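Local coordinates for protein clan CA, family C40, NlpC/P60 superfamily cysteine peptidase (Trichomonas vaginalis, PDB 6BIO) that probably hydrolyses bacterial peptidoglycan as a laterally acquired NlpC/P60 cysteine peptidase that the parasite turns against bacteria, at residues 33-38 and 69-74; 53-58 and 65-70; 160-165 and 184-189; 164-169 and 257-262. One frame throughout, in Å; residues are numbered along the deposited sequence.

Interaction 1 of 4, residues 33-38 and 69-74; sequences AYKSSN and GTEDCW
Y34 and W74 form an antiparallel hydrogen-bonded pair that joins strand 30-34 to strand 71-76 in the N-terminal all-beta part of the chain. Y34 N donates to W74 O at 2.8 Å, and W74 N returns an equal bond to Y34 O. Beyond this pair segment 33-38 leaves the strand for a loop, so the rest of the contact relies largely on side chains, some of them meeting backbone atoms.

The polar part belongs to K35, whose length suits a reach back past C73. Its chain bends at chi2 (-76°) and then runs extended. NZ approaches D72 O at 2.8 Å, almost straight in line with the carbonyl, and also forms a salt bridge with E71 OE2 at 2.8 Å, meeting that oxygen from above the carboxylate plane. The two side chains cross at about a right angle. E71 OE2 has a second partner in Y46 OH, so this oxygen is gripped twice.

Packing is of two sorts. A33 CB rests against C73 SG at 3.8 Å, two small side chains that can approach closely, with Y46 touching both residues. The W74 indole has the S36-S37 backbone over one face and H65 as a stacking partner. S36 OG accepts from N38 N in an ST turn, while S37 OG bonds to E60 and N61. S37 CB forms a CH-pi contact, 3.7 Å from the centroid of the six-membered ring of W74 and 14° off its normal.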
loop_
_atom_site.group_PDB
_atom_site.type_symbol
_atom_site.label_atom_id
_atom_site.label_comp_id
_atom_site.label_asym_id
_atom_site.label_seq_id
_atom_site.Cartn_x
_atom_site.Cartn_y
_atom_site.Cartn_z
ATOM N N ALA A 33 6.528 -14.152 -6.714
ATOM C CA ALA A 33 7.427 -13.012 -6.787
ATOM C C ALA A 33 8.852 -13.472 -6.498
ATOM O O ALA A 33 9.084 -14.426 -5.729
ATOM C CB ALA A 33 7.006 -11.940 -5.799
ATOM N N TYR A 34 9.792 -12.791 -7.128
ATOM C CA TYR A 34 11.206 -13.115 -7.042
ATOM C C TYR A 34 12.026 -11.855 -6.794
ATOM O O TYR A 34 11.573 -10.737 -6.985
ATOM C CB TYR A 34 11.682 -13.786 -8.343
ATOM C CG TYR A 34 10.929 -15.026 -8.672
ATOM C CD1 TYR A 34 11.304 -16.236 -8.135
ATOM C CD2 TYR A 34 9.817 -14.985 -9.496
ATOM C CE1 TYR A 34 10.605 -17.390 -8.422
ATOM C CE2 TYR A 34 9.114 -16.138 -9.798
ATOM C CZ TYR A 34 9.500 -17.331 -9.244
ATOM O OH TYR A 34 8.824 -18.496 -9.542
ATOM N N LYS A 35 13.259 -12.046 -6.392
ATOM C CA LYS A 35 14.142 -10.931 -6.136
ATOM C C LYS A 35 15.093 -10.649 -7.295
ATOM O O LYS A 35 15.973 -9.793 -7.163
ATOM C CB LYS A 35 14.906 -11.168 -4.821
ATOM C CG LYS A 35 14.012 -10.973 -3.570
ATOM C CD LYS A 35 13.775 -9.498 -3.296
ATOM C CE LYS A 35 12.665 -9.271 -2.304
ATOM N NZ LYS A 35 12.588 -7.828 -2.007
ATOM N N SER A 36 14.924 -11.312 -8.427
ATOM C CA SER A 36 15.661 -10.972 -9.644
ATOM C C SER A 36 14.830 -11.350 -10.868
ATOM O O SER A 36 13.844 -12.080 -10.770
ATOM C CB SER A 36 16.987 -11.679 -9.713
ATOM O OG SER A 36 16.822 -12.942 -10.196
ATOM N N SER A 37 15.242 -10.839 -12.024
ATOM C CA SER A 37 14.615 -11.148 -13.297
ATOM C C SER A 37 15.152 -12.417 -13.936
ATOM O O SER A 37 14.769 -12.751 -15.071
ATOM C CB SER A 37 14.786 -10.005 -14.253
ATOM O OG SER A 37 16.151 -9.871 -14.617
ATOM N N ASN A 38 16.048 -13.108 -13.251
ATOM C CA ASN A 38 16.530 -14.423 -13.671
ATOM C C ASN A 38 16.670 -15.273 -12.419
ATOM O O ASN A 38 17.772 -15.605 -11.977
ATOM C CB ASN A 38 17.868 -14.263 -14.389
ATOM C CG ASN A 38 18.285 -15.494 -15.125
ATOM O OD1 ASN A 38 17.652 -16.559 -15.038
ATOM N ND2 ASN A 38 19.373 -15.370 -15.864
ATOM N N GLY A 69 5.802 0.652 -1.765
ATOM C CA GLY A 69 6.563 1.317 -0.709
ATOM C C GLY A 69 8.050 1.078 -0.869
ATOM O O GLY A 69 8.639 1.348 -1.913
ATOM N N THR A 70 8.656 0.575 0.192
ATOM C CA THR A 70 10.081 0.310 0.201
ATOM C C THR A 70 10.429 -1.055 -0.366
ATOM O O THR A 70 11.610 -1.383 -0.433
ATOM C CB THR A 70 10.647 0.400 1.630
ATOM O OG1 THR A 70 9.980 -0.552 2.451
ATOM C CG2 THR A 70 10.427 1.758 2.254
ATOM N N GLU A 71 9.459 -1.881 -0.727
ATOM C CA GLU A 71 9.686 -3.240 -1.171
ATOM C C GLU A 71 9.631 -3.320 -2.689
ATOM O O GLU A 71 8.714 -2.782 -3.306
ATOM C CB GLU A 71 8.614 -4.159 -0.566
ATOM C CG GLU A 71 8.802 -5.647 -0.809
ATOM C CD GLU A 71 9.920 -6.294 -0.008
ATOM O OE1 GLU A 71 10.392 -5.668 0.976
ATOM O OE2 GLU A 71 10.329 -7.425 -0.386
ATOM N N ASP A 72 10.577 -4.013 -3.289
ATOM C CA ASP A 72 10.546 -4.304 -4.719
ATOM C C ASP A 72 10.759 -5.791 -4.976
ATOM O O ASP A 72 11.427 -6.501 -4.208
ATOM C CB ASP A 72 11.543 -3.433 -5.525
ATOM C CG ASP A 72 12.967 -3.837 -5.284
ATOM O OD1 ASP A 72 13.484 -3.572 -4.171
ATOM O OD2 ASP A 72 13.570 -4.451 -6.175
ATOM N N CYS A 73 10.208 -6.252 -6.091
ATOM C CA CYS A 73 10.312 -7.648 -6.480
ATOM C C CYS A 73 9.967 -7.752 -7.960
ATOM O O CYS A 73 9.635 -6.762 -8.626
ATOM C CB CYS A 73 9.396 -8.529 -5.622
ATOM S SG CYS A 73 7.662 -8.199 -5.803
ATOM N N TRP A 74 10.036 -8.969 -8.472
ATOM C CA TRP A 74 9.820 -9.247 -9.884
ATOM C C TRP A 74 8.727 -10.295 -10.005
ATOM O O TRP A 74 8.776 -11.326 -9.321
ATOM C CB TRP A 74 11.094 -9.785 -10.509
ATOM C CG TRP A 74 12.236 -8.832 -10.531
ATOM C CD1 TRP A 74 13.104 -8.551 -9.509
ATOM C CD2 TRP A 74 12.653 -8.012 -11.638
ATOM N NE1 TRP A 74 14.030 -7.617 -9.911
ATOM C CE2 TRP A 74 13.795 -7.304 -11.225
ATOM C CE3 TRP A 74 12.188 -7.839 -12.942
ATOM C CZ2 TRP A 74 14.475 -6.436 -12.066
ATOM C CZ3 TRP A 74 12.862 -6.960 -13.792
ATOM C CH2 TRP A 74 13.983 -6.260 -13.350
#

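Interaction 2 of 4, residues 53-58 and 65-70; sequences YVHILG and HVRIGT
H55 and R67 exchange two backbone hydrogen bonds in this beta hairpin: H55 N to R67 O at 2.9 Å and R67 N to H55 O at 2.8 Å. Farther along, L57 N donates to H65 O while H65 N donates to G58 O. H65 thus faces two residues, and the register slips by one between I56 and G58, a beta bulge. The backbone angles of G58 would press a beta carbon against the preceding carbonyl oxygen, which suits glycine to the place.

On one face of the hairpin the R67 guanidinium lies flat on the H55 ring, the planes 12° apart and the centres 3.7 Å apart, with NH2 over the middle of the imidazole. The arginine chain runs extended until chi3 (72°) turns NE to the H55 side. NH1 then bonds G69 O at 2.9 Å in the guanidinium plane, and NE bonds Q18. Nearby, L57 CD1 sits over the centre of the H65 ring, 3.7 Å from its centroid.

V54, V66 and I68 make the apolar face: V54 CG2 meets V66 CB at 3.8 Å, and V54 CG1 meets I68 CG1 at 3.7 Å. L80 touches both V54 and V66.

H55 is bonded through NE2 to D194 and through ND1 to D119. Two carboxylates would favour a protonated imidazole and could also offset the cost of stacking it beneath a positive guanidinium.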
loop_
_atom_site.group_PDB
_atom_site.type_symbol
_atom_site.label_atom_id
_atom_site.label_comp_id
_atom_site.label_asym_id
_atom_site.label_seq_id
_atom_site.Cartn_x
_atom_site.Cartn_y
_atom_site.Cartn_z
ATOM N N TYR A 53 -2.178 -2.939 -5.950
ATOM C CA TYR A 53 -1.594 -1.852 -6.726
ATOM C C TYR A 53 -0.082 -1.796 -6.487
ATOM O O TYR A 53 0.397 -1.979 -5.361
ATOM C CB TYR A 53 -2.253 -0.520 -6.342
ATOM C CG TYR A 53 -3.757 -0.447 -6.489
ATOM C CD1 TYR A 53 -4.456 -1.290 -7.305
ATOM C CD2 TYR A 53 -4.451 0.494 -5.773
ATOM C CE1 TYR A 53 -5.842 -1.188 -7.412
ATOM C CE2 TYR A 53 -5.827 0.636 -5.894
ATOM C CZ TYR A 53 -6.504 -0.217 -6.708
ATOM O OH TYR A 53 -7.884 -0.088 -6.814
ATOM N N VAL A 54 0.653 -1.501 -7.559
ATOM C CA VAL A 54 2.106 -1.404 -7.506
ATOM C C VAL A 54 2.550 -0.217 -8.348
ATOM O O VAL A 54 1.818 0.268 -9.212
ATOM C CB VAL A 54 2.807 -2.693 -7.999
ATOM C CG1 VAL A 54 2.363 -3.863 -7.178
ATOM C CG2 VAL A 54 2.562 -2.912 -9.476
ATOM N N HIS A 55 3.819 0.167 -8.154
ATOM C CA HIS A 55 4.536 0.914 -9.146
ATOM C C HIS A 55 5.344 -0.060 -9.995
ATOM O O HIS A 55 5.832 -1.083 -9.505
ATOM C CB HIS A 55 5.547 1.887 -8.536
ATOM C CG HIS A 55 4.993 2.774 -7.459
ATOM N ND1 HIS A 55 4.591 4.082 -7.655
ATOM C CD2 HIS A 55 4.812 2.521 -6.149
ATOM C CE1 HIS A 55 4.155 4.576 -6.510
ATOM N NE2 HIS A 55 4.309 3.660 -5.573
ATOM N N ILE A 56 5.492 0.258 -11.272
ATOM C CA ILE A 56 6.277 -0.548 -12.211
ATOM C C ILE A 56 7.548 0.204 -12.525
ATOM O O ILE A 56 7.489 1.299 -13.083
ATOM C CB ILE A 56 5.488 -0.898 -13.485
ATOM C CG1 ILE A 56 4.178 -1.612 -13.134
ATOM C CG2 ILE A 56 6.356 -1.670 -14.429
ATOM C CD1 ILE A 56 3.245 -1.688 -14.311
ATOM N N LEU A 57 8.688 -0.385 -12.174
ATOM C CA LEU A 57 10.011 0.173 -12.418
ATOM C C LEU A 57 10.539 -0.166 -13.801
ATOM O O LEU A 57 11.379 0.567 -14.326
ATOM C CB LEU A 57 10.993 -0.338 -11.362
ATOM C CG LEU A 57 10.835 0.220 -9.957
ATOM C CD1 LEU A 57 11.402 -0.759 -8.908
ATOM C CD2 LEU A 57 11.555 1.531 -9.890
ATOM N N GLY A 58 10.052 -1.238 -14.407
ATOM C CA GLY A 58 10.503 -1.644 -15.719
ATOM C C GLY A 58 10.199 -3.104 -15.946
ATOM O O GLY A 58 9.563 -3.749 -15.117
ATOM N N HIS A 65 9.356 -5.524 -12.916
ATOM C CA HIS A 65 9.961 -5.107 -11.671
ATOM C C HIS A 65 8.976 -4.155 -11.013
ATOM O O HIS A 65 8.687 -3.087 -11.568
ATOM C CB HIS A 65 11.267 -4.394 -11.960
ATOM C CG HIS A 65 12.108 -4.186 -10.755
ATOM N ND1 HIS A 65 13.275 -3.446 -10.798
ATOM C CD2 HIS A 65 11.987 -4.636 -9.480
ATOM C CE1 HIS A 65 13.825 -3.450 -9.593
ATOM N NE2 HIS A 65 13.073 -4.167 -8.780
ATOM N N VAL A 66 8.422 -4.547 -9.863
ATOM C CA VAL A 66 7.347 -3.802 -9.219
ATOM C C VAL A 66 7.782 -3.367 -7.829
ATOM O O VAL A 66 8.670 -3.951 -7.213
ATOM C CB VAL A 66 5.998 -4.582 -9.203
ATOM C CG1 VAL A 66 5.604 -4.985 -10.637
ATOM C CG2 VAL A 66 6.092 -5.831 -8.322
ATOM N N ARG A 67 7.075 -2.364 -7.323
ATOM C CA ARG A 67 7.423 -1.761 -6.056
ATOM C C ARG A 67 6.168 -1.408 -5.292
ATOM O O ARG A 67 5.213 -0.852 -5.863
ATOM C CB ARG A 67 8.249 -0.505 -6.274
ATOM C CG ARG A 67 8.665 0.235 -4.983
ATOM C CD ARG A 67 9.472 1.464 -5.335
ATOM N NE ARG A 67 8.707 2.533 -5.927
ATOM C CZ ARG A 67 8.023 3.441 -5.219
ATOM N NH1 ARG A 67 7.872 3.318 -3.914
ATOM N NH2 ARG A 67 7.491 4.483 -5.835
ATOM N N ILE A 68 6.183 -1.739 -4.000
ATOM C CA ILE A 68 5.149 -1.311 -3.051
ATOM C C ILE A 68 5.901 -0.654 -1.896
ATOM O O ILE A 68 6.630 -1.328 -1.177
ATOM C CB ILE A 68 4.297 -2.483 -2.572
ATOM C CG1 ILE A 68 3.585 -3.153 -3.745
ATOM C CG2 ILE A 68 3.276 -2.041 -1.493
ATOM C CD1 ILE A 68 3.229 -4.604 -3.415
ATOM N N GLY A 69 5.802 0.652 -1.765
ATOM C CA GLY A 69 6.563 1.317 -0.709
ATOM C C GLY A 69 8.050 1.078 -0.869
ATOM O O GLY A 69 8.639 1.348 -1.913
ATOM N N THR A 70 8.656 0.575 0.192
ATOM C CA THR A 70 10.081 0.310 0.201
ATOM C C THR A 70 10.429 -1.055 -0.366
ATOM O O THR A 70 11.610 -1.383 -0.433
ATOM C CB THR A 70 10.647 0.400 1.630
ATOM O OG1 THR A 70 9.980 -0.552 2.451
ATOM C CG2 THR A 70 10.427 1.758 2.254
#

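Interaction 3 of 4, residues 160-165 and 184-189; sequences NLVKTK and GLMQWA
K165 reaches over one face of W188 with its CE, and its side chain can be followed outward from the backbone. CB touches L185 CD1 at 4.0 Å. CG lies off the rim of the indole, 3.7 Å from W188 CZ3. A bend at chi2 (-61°) places CD, after which the chain is extended and brings CE to 3.4 Å from W188 CZ2, over the rim of the six-membered ring. NZ goes beyond the ring to bond P177 O. A lysine suits this place because its methylenes can cover an aromatic face while its charged end reaches a polar partner.

The same indole is met at its edge, in plane, by L161 O, which lies 3.5 Å from W188 CZ3. This carbonyl is near the end of helix 154-163, and T164 OG1 donates to it at 2.7 Å, on a lone pair. Y180 adds an edge-to-face contact with W188.

Deeper between the helices the groups are aliphatic. V162 CG1 fits against A189 CB at 3.8 Å and L185 CG at 4.0 Å, with the methyl M186 CE slightly farther off; alanine keeps the backbones close here. L161 flanks this cluster, placing CD2 at 3.9 Å from W188 CH2.

V162 and M186 both also touch M240 of strand 237-243, so the two helices pack against each other and on the sheet. This layout is that of the papain-like NlpC/P60 fold, in which helix 182-191 probably corresponds to the one that carries the nucleophilic cysteine at its N-terminal end.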
loop_
_atom_site.group_PDB
_atom_site.type_symbol
_atom_site.label_atom_id
_atom_site.label_comp_id
_atom_site.label_asym_id
_atom_site.label_seq_id
_atom_site.Cartn_x
_atom_site.Cartn_y
_atom_site.Cartn_z
ATOM N N ASN A 160 -9.457 3.133 8.619
ATOM C CA ASN A 160 -10.605 3.336 7.734
ATOM C C ASN A 160 -10.672 2.230 6.674
ATOM O O ASN A 160 -11.753 1.692 6.387
ATOM C CB ASN A 160 -10.570 4.709 7.073
ATOM C CG ASN A 160 -11.682 4.838 6.006
ATOM O OD1 ASN A 160 -12.883 4.956 6.319
ATOM N ND2 ASN A 160 -11.290 4.810 4.742
ATOM N N LEU A 161 -9.535 1.895 6.055
ATOM C CA LEU A 161 -9.555 0.884 4.991
ATOM C C LEU A 161 -10.097 -0.460 5.481
ATOM O O LEU A 161 -10.897 -1.084 4.782
ATOM C CB LEU A 161 -8.158 0.733 4.383
ATOM C CG LEU A 161 -7.834 1.853 3.394
ATOM C CD1 LEU A 161 -6.344 2.093 3.261
ATOM C CD2 LEU A 161 -8.440 1.535 2.026
ATOM N N VAL A 162 -9.669 -0.936 6.665
ATOM C CA VAL A 162 -10.226 -2.214 7.111
ATOM C C VAL A 162 -11.707 -2.089 7.443
ATOM O O VAL A 162 -12.457 -3.054 7.249
ATOM C CB VAL A 162 -9.424 -2.904 8.231
ATOM C CG1 VAL A 162 -8.021 -3.221 7.787
ATOM C CG2 VAL A 162 -9.428 -2.061 9.516
ATOM N N LYS A 163 -12.166 -0.927 7.919
ATOM C CA LYS A 163 -13.599 -0.748 8.149
ATOM C C LYS A 163 -14.391 -0.922 6.869
ATOM O O LYS A 163 -15.508 -1.413 6.922
ATOM C CB LYS A 163 -13.896 0.612 8.779
ATOM C CG LYS A 163 -13.399 0.728 10.204
ATOM C CD LYS A 163 -13.567 2.144 10.745
ATOM C CE LYS A 163 -12.855 2.282 12.069
ATOM N NZ LYS A 163 -13.144 3.620 12.721
ATOM N N THR A 164 -13.831 -0.525 5.720
ATOM C CA THR A 164 -14.553 -0.654 4.453
ATOM C C THR A 164 -14.792 -2.109 4.087
ATOM O O THR A 164 -15.562 -2.380 3.145
ATOM C CB THR A 164 -13.826 0.024 3.273
ATOM O OG1 THR A 164 -12.697 -0.737 2.847
ATOM C CG2 THR A 164 -13.436 1.467 3.591
ATOM N N LYS A 165 -14.128 -3.049 4.785
ATOM C CA LYS A 165 -14.287 -4.465 4.496
ATOM C C LYS A 165 -15.086 -5.206 5.559
ATOM O O LYS A 165 -15.209 -6.450 5.484
ATOM C CB LYS A 165 -12.934 -5.140 4.275
ATOM C CG LYS A 165 -12.169 -4.514 3.080
ATOM C CD LYS A 165 -12.917 -4.653 1.773
ATOM C CE LYS A 165 -12.107 -4.062 0.644
ATOM N NZ LYS A 165 -12.656 -4.377 -0.695
ATOM N N GLY A 184 -4.262 -11.481 5.217
ATOM C CA GLY A 184 -4.503 -10.873 3.910
ATOM C C GLY A 184 -5.193 -9.534 4.015
ATOM O O GLY A 184 -4.912 -8.613 3.251
ATOM N N LEU A 185 -6.096 -9.397 4.978
ATOM C CA LEU A 185 -6.730 -8.119 5.227
ATOM C C LEU A 185 -5.701 -7.062 5.587
ATOM O O LEU A 185 -5.794 -5.914 5.133
ATOM C CB LEU A 185 -7.795 -8.287 6.336
ATOM C CG LEU A 185 -8.579 -7.034 6.705
ATOM C CD1 LEU A 185 -9.437 -6.520 5.527
ATOM C CD2 LEU A 185 -9.464 -7.292 7.894
ATOM N N MET A 186 -4.703 -7.411 6.424
ATOM C CA MET A 186 -3.690 -6.438 6.831
ATOM C C MET A 186 -2.850 -6.032 5.644
ATOM O O MET A 186 -2.608 -4.841 5.438
ATOM C CB MET A 186 -2.795 -7.036 7.909
ATOM C CG MET A 186 -3.464 -7.607 9.165
ATOM S SD MET A 186 -4.424 -6.444 10.194
ATOM C CE MET A 186 -6.041 -6.569 9.402
ATOM N N GLN A 187 -2.397 -7.009 4.856
ATOM C CA GLN A 187 -1.514 -6.690 3.741
ATOM C C GLN A 187 -2.252 -5.864 2.698
ATOM O O GLN A 187 -1.703 -4.895 2.163
ATOM C CB GLN A 187 -0.932 -7.958 3.139
ATOM C CG GLN A 187 0.110 -7.670 2.054
ATOM C CD GLN A 187 0.601 -8.905 1.350
ATOM O OE1 GLN A 187 -0.180 -9.692 0.802
ATOM N NE2 GLN A 187 1.904 -9.081 1.323
ATOM N N TRP A 188 -3.511 -6.219 2.423
ATOM C CA TRP A 188 -4.320 -5.461 1.479
ATOM C C TRP A 188 -4.447 -4.004 1.923
ATOM O O TRP A 188 -4.323 -3.065 1.121
ATOM C CB TRP A 188 -5.704 -6.131 1.343
ATOM C CG TRP A 188 -6.659 -5.216 0.614
ATOM C CD1 TRP A 188 -6.763 -5.032 -0.712
ATOM C CD2 TRP A 188 -7.541 -4.264 1.224
ATOM N NE1 TRP A 188 -7.661 -4.015 -0.976
ATOM C CE2 TRP A 188 -8.141 -3.525 0.193
ATOM C CE3 TRP A 188 -7.886 -3.975 2.544
ATOM C CZ2 TRP A 188 -9.068 -2.515 0.451
ATOM C CZ3 TRP A 188 -8.792 -2.974 2.776
ATOM C CH2 TRP A 188 -9.348 -2.240 1.735
ATOM N N ALA A 189 -4.803 -3.783 3.189
ATOM C CA ALA A 189 -5.064 -2.420 3.639
ATOM C C ALA A 189 -3.823 -1.560 3.434
ATOM O O ALA A 189 -3.895 -0.418 2.969
ATOM C CB ALA A 189 -5.499 -2.409 5.104
#

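Interaction 4 of 4, residues 164-169 and 257-262; sequences TKLGCK and VKYQDF
V257 packs into the turn of residues 165-168, with its branched side chain directed at the loop. V257 CG2 meets C168 CB at 4.0 Å, and V257 CB comes within 3.3 Å of K165 O, so the beta-branched carbon is pressed against the turn backbone. The same valine also touches L185 of helix 182-191 and I248 of the neighbouring strand; a compact apolar residue suits a place shared by loop, helix and sheet.

L166 extends the apolar patch along the strand. Its CD2 lies 3.7 Å from K258 CA, and CD1 reaches Y259 CE2 at 3.5 Å. The two side chains cross at about a right angle. The tyrosine ring carbon gives the leucine methyl an apolar surface, while Y259 itself remains exposed.

The loop is a type II beta turn from K165 to C168, closed by C168 N donating to K165 O at 3.0 Å. G167 takes its third position with positive phi (90°), where a beta carbon would collide with the L166 carbonyl oxygen, so glycine fits. The turn docks on strand 256-261, an outermost strand of the six-stranded antiparallel sheet of the NlpC/P60 domain. While K258 bonds through its backbone to H249, V257 uses its own polar groups on the turn. V257 O accepts from G167 N at 2.9 Å, nearly straight at 176°, and V257 N donates to C168 O at 2.9 Å.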
loop_
_atom_site.group_PDB
_atom_site.type_symbol
_atom_site.label_atom_id
_atom_site.label_comp_id
_atom_site.label_asym_id
_atom_site.label_seq_id
_atom_site.Cartn_x
_atom_site.Cartn_y
_atom_site.Cartn_z
ATOM N N THR A 164 -13.831 -0.525 5.720
ATOM C CA THR A 164 -14.553 -0.654 4.453
ATOM C C THR A 164 -14.792 -2.109 4.087
ATOM O O THR A 164 -15.562 -2.380 3.145
ATOM C CB THR A 164 -13.826 0.024 3.273
ATOM O OG1 THR A 164 -12.697 -0.737 2.847
ATOM C CG2 THR A 164 -13.436 1.467 3.591
ATOM N N LYS A 165 -14.128 -3.049 4.785
ATOM C CA LYS A 165 -14.287 -4.465 4.496
ATOM C C LYS A 165 -15.086 -5.206 5.559
ATOM O O LYS A 165 -15.209 -6.450 5.484
ATOM C CB LYS A 165 -12.934 -5.140 4.275
ATOM C CG LYS A 165 -12.169 -4.514 3.080
ATOM C CD LYS A 165 -12.917 -4.653 1.773
ATOM C CE LYS A 165 -12.107 -4.062 0.644
ATOM N NZ LYS A 165 -12.656 -4.377 -0.695
ATOM N N LEU A 166 -15.630 -4.489 6.535
ATOM C CA LEU A 166 -16.538 -5.134 7.474
ATOM C C LEU A 166 -17.609 -5.923 6.723
ATOM O O LEU A 166 -18.207 -5.433 5.745
ATOM C CB LEU A 166 -17.197 -4.091 8.378
ATOM C CG LEU A 166 -16.231 -3.558 9.448
ATOM C CD1 LEU A 166 -16.748 -2.254 10.030
ATOM C CD2 LEU A 166 -15.954 -4.597 10.561
ATOM N N GLY A 167 -17.851 -7.158 7.188
ATOM C CA GLY A 167 -18.848 -8.019 6.600
ATOM C C GLY A 167 -18.347 -8.901 5.489
ATOM O O GLY A 167 -19.082 -9.790 5.053
ATOM N N CYS A 168 -17.141 -8.665 4.972
ATOM C CA CYS A 168 -16.596 -9.548 3.954
ATOM C C CYS A 168 -16.353 -10.935 4.556
ATOM O O CYS A 168 -15.973 -11.072 5.727
ATOM C CB CYS A 168 -15.262 -8.987 3.423
ATOM S SG CYS A 168 -15.381 -7.534 2.419
ATOM N N LYS A 169 -16.581 -11.963 3.743
ATOM C CA LYS A 169 -16.424 -13.346 4.193
ATOM C C LYS A 169 -14.965 -13.752 4.365
ATOM O O LYS A 169 -14.082 -13.345 3.599
ATOM C CB LYS A 169 -17.103 -14.290 3.208
ATOM C CG LYS A 169 -17.154 -15.683 3.718
ATOM C CD LYS A 169 -18.061 -16.541 2.862
ATOM C CE LYS A 169 -17.874 -18.012 3.188
ATOM N NZ LYS A 169 -18.643 -18.917 2.272
ATOM N N VAL A 257 -15.124 -10.561 8.452
ATOM C CA VAL A 257 -14.371 -9.412 8.918
ATOM C C VAL A 257 -15.269 -8.643 9.870
ATOM O O VAL A 257 -16.375 -8.241 9.498
ATOM C CB VAL A 257 -13.945 -8.535 7.735
ATOM C CG1 VAL A 257 -13.256 -7.227 8.253
ATOM C CG2 VAL A 257 -13.060 -9.331 6.796
ATOM N N LYS A 258 -14.799 -8.453 11.094
ATOM C CA LYS A 258 -15.598 -7.903 12.175
ATOM C C LYS A 258 -14.742 -7.226 13.232
ATOM O O LYS A 258 -13.514 -7.417 13.310
ATOM C CB LYS A 258 -16.425 -8.990 12.856
ATOM C CG LYS A 258 -15.608 -10.085 13.506
ATOM C CD LYS A 258 -16.521 -11.103 14.191
ATOM C CE LYS A 258 -15.816 -12.299 14.541
ATOM N NZ LYS A 258 -16.611 -13.079 15.563
ATOM N N TYR A 259 -15.424 -6.425 14.051
ATOM C CA TYR A 259 -14.826 -5.876 15.254
ATOM C C TYR A 259 -14.621 -6.948 16.315
ATOM O O TYR A 259 -15.365 -7.940 16.408
ATOM C CB TYR A 259 -15.738 -4.814 15.851
ATOM C CG TYR A 259 -15.794 -3.483 15.116
ATOM C CD1 TYR A 259 -14.865 -2.485 15.368
ATOM C CD2 TYR A 259 -16.805 -3.211 14.201
ATOM C CE1 TYR A 259 -14.940 -1.277 14.729
ATOM C CE2 TYR A 259 -16.867 -1.992 13.547
ATOM C CZ TYR A 259 -15.946 -1.034 13.838
ATOM O OH TYR A 259 -16.006 0.157 13.163
ATOM N N GLN A 260 -13.646 -6.680 17.178
ATOM C CA GLN A 260 -13.375 -7.493 18.360
ATOM C C GLN A 260 -12.877 -6.593 19.471
ATOM O O GLN A 260 -12.008 -5.746 19.269
ATOM C CB GLN A 260 -12.278 -8.543 18.131
ATOM C CG GLN A 260 -11.760 -9.210 19.442
ATOM C CD GLN A 260 -12.820 -10.088 20.140
ATOM O OE1 GLN A 260 -13.516 -10.847 19.460
ATOM N NE2 GLN A 260 -12.925 -10.010 21.503
ATOM N N ASP A 261 -13.382 -6.818 20.678
ATOM C CA ASP A 261 -12.913 -6.094 21.841
ATOM C C ASP A 261 -11.536 -6.601 22.226
ATOM O O ASP A 261 -11.370 -7.794 22.505
ATOM C CB ASP A 261 -13.899 -6.312 22.988
ATOM C CG ASP A 261 -13.541 -5.519 24.220
ATOM O OD1 ASP A 261 -12.580 -5.913 24.878
ATOM O OD2 ASP A 261 -14.230 -4.508 24.529
ATOM N N PHE A 262 -10.550 -5.704 22.239
ATOM C CA PHE A 262 -9.159 -6.122 22.394
ATOM C C PHE A 262 -8.930 -6.769 23.767
ATOM O O PHE A 262 -8.343 -7.861 23.874
ATOM C CB PHE A 262 -8.276 -4.875 22.205
ATOM C CG PHE A 262 -6.779 -5.118 22.215
ATOM C CD1 PHE A 262 -6.196 -6.383 22.042
ATOM C CD2 PHE A 262 -5.929 -4.015 22.400
ATOM C CE1 PHE A 262 -4.779 -6.522 22.057
ATOM C CE2 PHE A 262 -4.539 -4.145 22.412
ATOM C CZ PHE A 262 -3.957 -5.403 22.254
#

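Overall arrangement
Interactions 1 and 2 belong to the same N-terminal sheet and meet through strands 63-68 and 71-76, where D72 OD2 probably bonds H65 NE2; their centres are about 8 Å apart. Interactions 3 and 4 lie on the opposite side of the chain's centre, in the peptidase part, share T164 and K165, and touch where L185 packs on V257. The chemistry follows the place. Interaction 3 is the buried one, joining helix to helix by side-chain packing, whereas interaction 4 is a surface contact held by two backbone bonds. Interactions 1 and 2, which pair strand with strand, are partly buried, interaction 1 adding a salt bridge and interaction 2 a stacked arginine to their backbone pairing.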